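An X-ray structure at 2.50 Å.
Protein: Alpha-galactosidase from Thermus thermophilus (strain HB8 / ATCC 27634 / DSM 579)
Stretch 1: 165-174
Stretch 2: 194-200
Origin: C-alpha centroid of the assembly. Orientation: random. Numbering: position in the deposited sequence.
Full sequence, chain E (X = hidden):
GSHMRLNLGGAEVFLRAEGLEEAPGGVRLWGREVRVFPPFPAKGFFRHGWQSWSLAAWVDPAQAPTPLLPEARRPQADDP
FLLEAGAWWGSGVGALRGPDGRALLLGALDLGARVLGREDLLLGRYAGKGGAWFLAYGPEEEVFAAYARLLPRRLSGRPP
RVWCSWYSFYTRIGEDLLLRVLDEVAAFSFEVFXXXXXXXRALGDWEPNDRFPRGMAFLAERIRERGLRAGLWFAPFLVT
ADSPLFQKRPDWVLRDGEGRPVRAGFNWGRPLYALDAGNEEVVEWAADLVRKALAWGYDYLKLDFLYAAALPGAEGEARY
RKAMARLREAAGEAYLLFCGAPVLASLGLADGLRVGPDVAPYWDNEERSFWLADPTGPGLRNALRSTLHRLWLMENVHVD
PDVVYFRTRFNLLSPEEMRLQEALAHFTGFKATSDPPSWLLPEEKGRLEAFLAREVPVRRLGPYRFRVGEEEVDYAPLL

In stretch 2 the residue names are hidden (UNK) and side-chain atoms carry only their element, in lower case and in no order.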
# COMPACT_ATOMS: atom_id res chain seq x y z
N SER E 165 -27.60 38.46 -18.76
CA SER E 165 -27.18 37.81 -20.00
C SER E 165 -26.67 36.38 -19.81
O SER E 165 -26.50 35.67 -20.81
CB SER E 165 -26.07 38.63 -20.69
OG SER E 165 -24.93 38.79 -19.86
N TRP E 166 -26.42 35.94 -18.58
CA TRP E 166 -25.60 34.75 -18.41
C TRP E 166 -26.31 33.49 -18.91
O TRP E 166 -25.73 32.69 -19.66
CB TRP E 166 -25.18 34.58 -16.94
CG TRP E 166 -24.38 33.33 -16.74
CD1 TRP E 166 -24.77 32.20 -16.07
CD2 TRP E 166 -23.07 33.04 -17.26
NE1 TRP E 166 -23.78 31.25 -16.12
CE2 TRP E 166 -22.72 31.74 -16.85
CE3 TRP E 166 -22.16 33.76 -18.04
CZ2 TRP E 166 -21.51 31.15 -17.18
CZ3 TRP E 166 -20.95 33.17 -18.37
CH2 TRP E 166 -20.64 31.88 -17.94
N TYR E 167 -27.56 33.29 -18.52
CA TYR E 167 -28.22 32.01 -18.74
C TYR E 167 -28.88 31.90 -20.10
O TYR E 167 -29.76 31.06 -20.27
CB TYR E 167 -29.22 31.75 -17.63
CG TYR E 167 -28.57 31.65 -16.30
CD1 TYR E 167 -27.99 30.45 -15.88
CD2 TYR E 167 -28.51 32.75 -15.45
CE1 TYR E 167 -27.39 30.34 -14.65
CE2 TYR E 167 -27.91 32.65 -14.22
CZ TYR E 167 -27.37 31.44 -13.82
OH TYR E 167 -26.79 31.34 -12.60
N SER E 168 -28.48 32.71 -21.06
CA SER E 168 -28.88 32.47 -22.44
C SER E 168 -27.65 32.50 -23.34
O SER E 168 -27.46 31.61 -24.17
CB SER E 168 -29.93 33.50 -22.89
OG SER E 168 -29.57 34.80 -22.44
N PHE E 169 -26.79 33.51 -23.19
CA PHE E 169 -25.63 33.62 -24.06
C PHE E 169 -24.32 33.14 -23.43
O PHE E 169 -23.36 32.91 -24.17
CB PHE E 169 -25.45 35.07 -24.51
CG PHE E 169 -26.66 35.63 -25.19
CD1 PHE E 169 -27.02 35.20 -26.46
CD2 PHE E 169 -27.42 36.60 -24.57
CE1 PHE E 169 -28.12 35.72 -27.09
CE2 PHE E 169 -28.54 37.13 -25.20
CZ PHE E 169 -28.90 36.69 -26.46
N TYR E 170 -24.27 32.99 -22.11
CA TYR E 170 -23.05 32.63 -21.38
C TYR E 170 -21.96 33.61 -21.79
O TYR E 170 -22.23 34.83 -21.80
CB TYR E 170 -22.76 31.15 -21.59
CG TYR E 170 -23.77 30.30 -20.86
CD1 TYR E 170 -23.57 29.95 -19.53
CD2 TYR E 170 -24.98 29.94 -21.45
CE1 TYR E 170 -24.50 29.21 -18.83
CE2 TYR E 170 -25.94 29.19 -20.75
CZ TYR E 170 -25.68 28.83 -19.43
OH TYR E 170 -26.59 28.10 -18.69
N THR E 171 -20.74 33.16 -22.12
CA THR E 171 -19.65 34.10 -22.42
C THR E 171 -19.71 34.65 -23.85
O THR E 171 -18.92 35.54 -24.17
CB THR E 171 -18.27 33.45 -22.22
OG1 THR E 171 -18.21 32.21 -22.93
CG2 THR E 171 -17.97 33.18 -20.75
N ARG E 172 -20.62 34.16 -24.70
CA ARG E 172 -20.74 34.63 -26.08
C ARG E 172 -21.56 35.93 -26.14
O ARG E 172 -22.61 35.99 -26.76
CB ARG E 172 -21.38 33.58 -26.97
CG ARG E 172 -21.05 32.15 -26.61
CD ARG E 172 -19.62 31.83 -26.99
NE ARG E 172 -19.47 31.85 -28.45
CZ ARG E 172 -19.63 30.79 -29.24
NH1 ARG E 172 -19.96 29.61 -28.74
NH2 ARG E 172 -19.48 30.93 -30.56
N ILE E 173 -21.06 36.96 -25.48
CA ILE E 173 -21.74 38.25 -25.50
C ILE E 173 -20.89 39.25 -26.24
O ILE E 173 -19.66 39.10 -26.37
CB ILE E 173 -22.08 38.79 -24.09
CG1 ILE E 173 -20.86 38.67 -23.15
CG2 ILE E 173 -23.30 38.08 -23.53
CD1 ILE E 173 -20.99 39.53 -21.91
N GLY E 174 -21.55 40.28 -26.76
CA GLY E 174 -20.88 41.30 -27.54
C GLY E 174 -21.73 42.55 -27.49
O GLY E 174 -22.93 42.51 -27.20
N UNK E 194 -28.40 43.63 -16.98
CA UNK E 194 -27.13 43.27 -16.36
C UNK E 194 -26.27 42.45 -17.31
O UNK E 194 -26.69 41.37 -17.75
c UNK E 194 -27.35 42.52 -15.06
c UNK E 194 -25.82 40.81 -14.01
c UNK E 194 -26.06 42.28 -14.26
o UNK E 194 -26.68 40.12 -13.43
n UNK E 194 -24.67 40.30 -14.47
N UNK E 195 -25.08 42.96 -17.62
CA UNK E 195 -24.09 42.27 -18.45
C UNK E 195 -23.27 41.34 -17.55
O UNK E 195 -22.69 41.79 -16.55
c UNK E 195 -22.07 42.56 -19.94
c UNK E 195 -23.52 45.50 -20.15
c UNK E 195 -23.17 43.27 -19.17
c UNK E 195 -23.98 44.10 -20.13
N UNK E 196 -23.21 40.07 -17.91
CA UNK E 196 -22.55 39.10 -17.05
C UNK E 196 -21.15 38.78 -17.59
O UNK E 196 -20.53 39.59 -18.29
c UNK E 196 -23.42 37.85 -16.92
c UNK E 196 -23.21 37.13 -15.60
o UNK E 196 -23.87 37.52 -14.60
o UNK E 196 -22.41 36.15 -15.57
N UNK E 197 -20.66 37.59 -17.25
CA UNK E 197 -19.34 37.14 -17.68
C UNK E 197 -19.26 37.14 -19.20
O UNK E 197 -20.20 36.73 -19.88
o UNK E 197 -16.81 35.91 -17.79
o UNK E 197 -17.57 33.96 -17.16
c UNK E 197 -19.11 35.74 -17.10
c UNK E 197 -17.73 35.18 -17.38
N UNK E 198 -18.15 37.65 -19.72
CA UNK E 198 -17.92 37.69 -21.15
C UNK E 198 -17.54 39.04 -21.74
O UNK E 198 -17.16 39.13 -22.91
N UNK E 199 -17.66 40.11 -20.95
CA UNK E 199 -17.28 41.43 -21.44
C UNK E 199 -15.81 41.76 -21.23
O UNK E 199 -15.28 42.64 -21.92
c UNK E 199 -15.33 44.84 -16.81
c UNK E 199 -18.50 41.95 -18.30
c UNK E 199 -17.03 43.26 -17.26
n UNK E 199 -18.00 42.31 -17.07
c UNK E 199 -16.23 43.93 -16.33
c UNK E 199 -15.19 45.08 -18.19
c UNK E 199 -16.91 43.48 -18.65
c UNK E 199 -18.13 42.51 -20.77
c UNK E 199 -17.87 42.63 -19.29
c UNK E 199 -15.97 44.41 -19.12
N UNK E 200 -15.13 41.08 -20.31
CA UNK E 200 -13.79 41.43 -19.86
C UNK E 200 -12.70 40.76 -20.70
O UNK E 200 -12.94 39.78 -21.41
c UNK E 200 -13.61 41.05 -18.38
c UNK E 200 -14.79 38.77 -18.23
o UNK E 200 -15.84 39.31 -18.59
n UNK E 200 -14.74 37.49 -17.90
c UNK E 200 -13.47 39.55 -18.12
O HOH W 1 -22.99 36.63 -20.15

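Position 194 carries three side-chain carbons in a row, the third bearing one oxygen and one nitrogen. Its side chain makes no close contact with stretch 1, and the contact is made by the backbone: the N of S165 donates to the O of position 194 at 3.2 Å. The residue is Q194.

Position 195 has four side-chain carbons and no heteroatom, forked at the first, with one arm two carbons long. One of the carbons lies 3.8 Å from I173 CD1, an apolar contact. A fork at CB with unequal carbon arms identifies I195, and the touching atom is its short branch, CG2.

At position 196 two carbons are followed by two oxygens on the second, a short carboxylate. The CA-to-CB bond points toward stretch 1, and one oxygen comes 3.4 Å from W166 CE3, approaching the indole obliquely. Its backbone N donates to S165 OG at 2.9 Å. This is D196. Its OD2 accepts a hydrogen bond from Q194 NE2 at 2.9 Å, while OD1 is the atom near W166.

Position 197 has the same composition, two carbons and two oxygens. Its CB packs 3.4 Å from W166 CZ3, and one carboxylate oxygen is 3.7 Å from T171 CG2. It is D197, and the oxygen beside the threonine methyl is OD2. The backbone N of D197 donates to D196 OD1 at 2.8 Å, tying the two aspartates together.

Position 198 has no side-chain atoms, and its CA lies 3.8 Å from T171 O. With phi/psi of 128/-11, a CB would jam against the preceding carbonyl and would also fall 2.6 Å from I173 CG1. The residue is G198.

Position 199 shows one carbon leading into fused five- and six-membered rings of eight carbons and one nitrogen. Its CB is 4.3 Å from I173 CD1, but the rings lead away. It is W199.

Position 200 again has three carbons, the third with one oxygen and one nitrogen, and touches nothing on stretch 1. This is Q200, which braces its own stretch: NE2 donates to D197 OD1 at 2.6 Å, and OE1 accepts from G198 N at 3.1 Å.

The contact buries 410 Å², both sides summed. S165 anchors it by both donating and accepting, W166 covers the two aspartates, and I173 CD1 packs against the CG2 branch of I195 and along the backbone from D196 to W199. Y170 O and D197 O, both acceptors, are reconciled by a water that donates to them at 2.6 and 2.8 Å, respectively, and also hydrogen-bonds S165 OG at 2.9 Å.

Stretch 2 (194-200) QIDDGWQ
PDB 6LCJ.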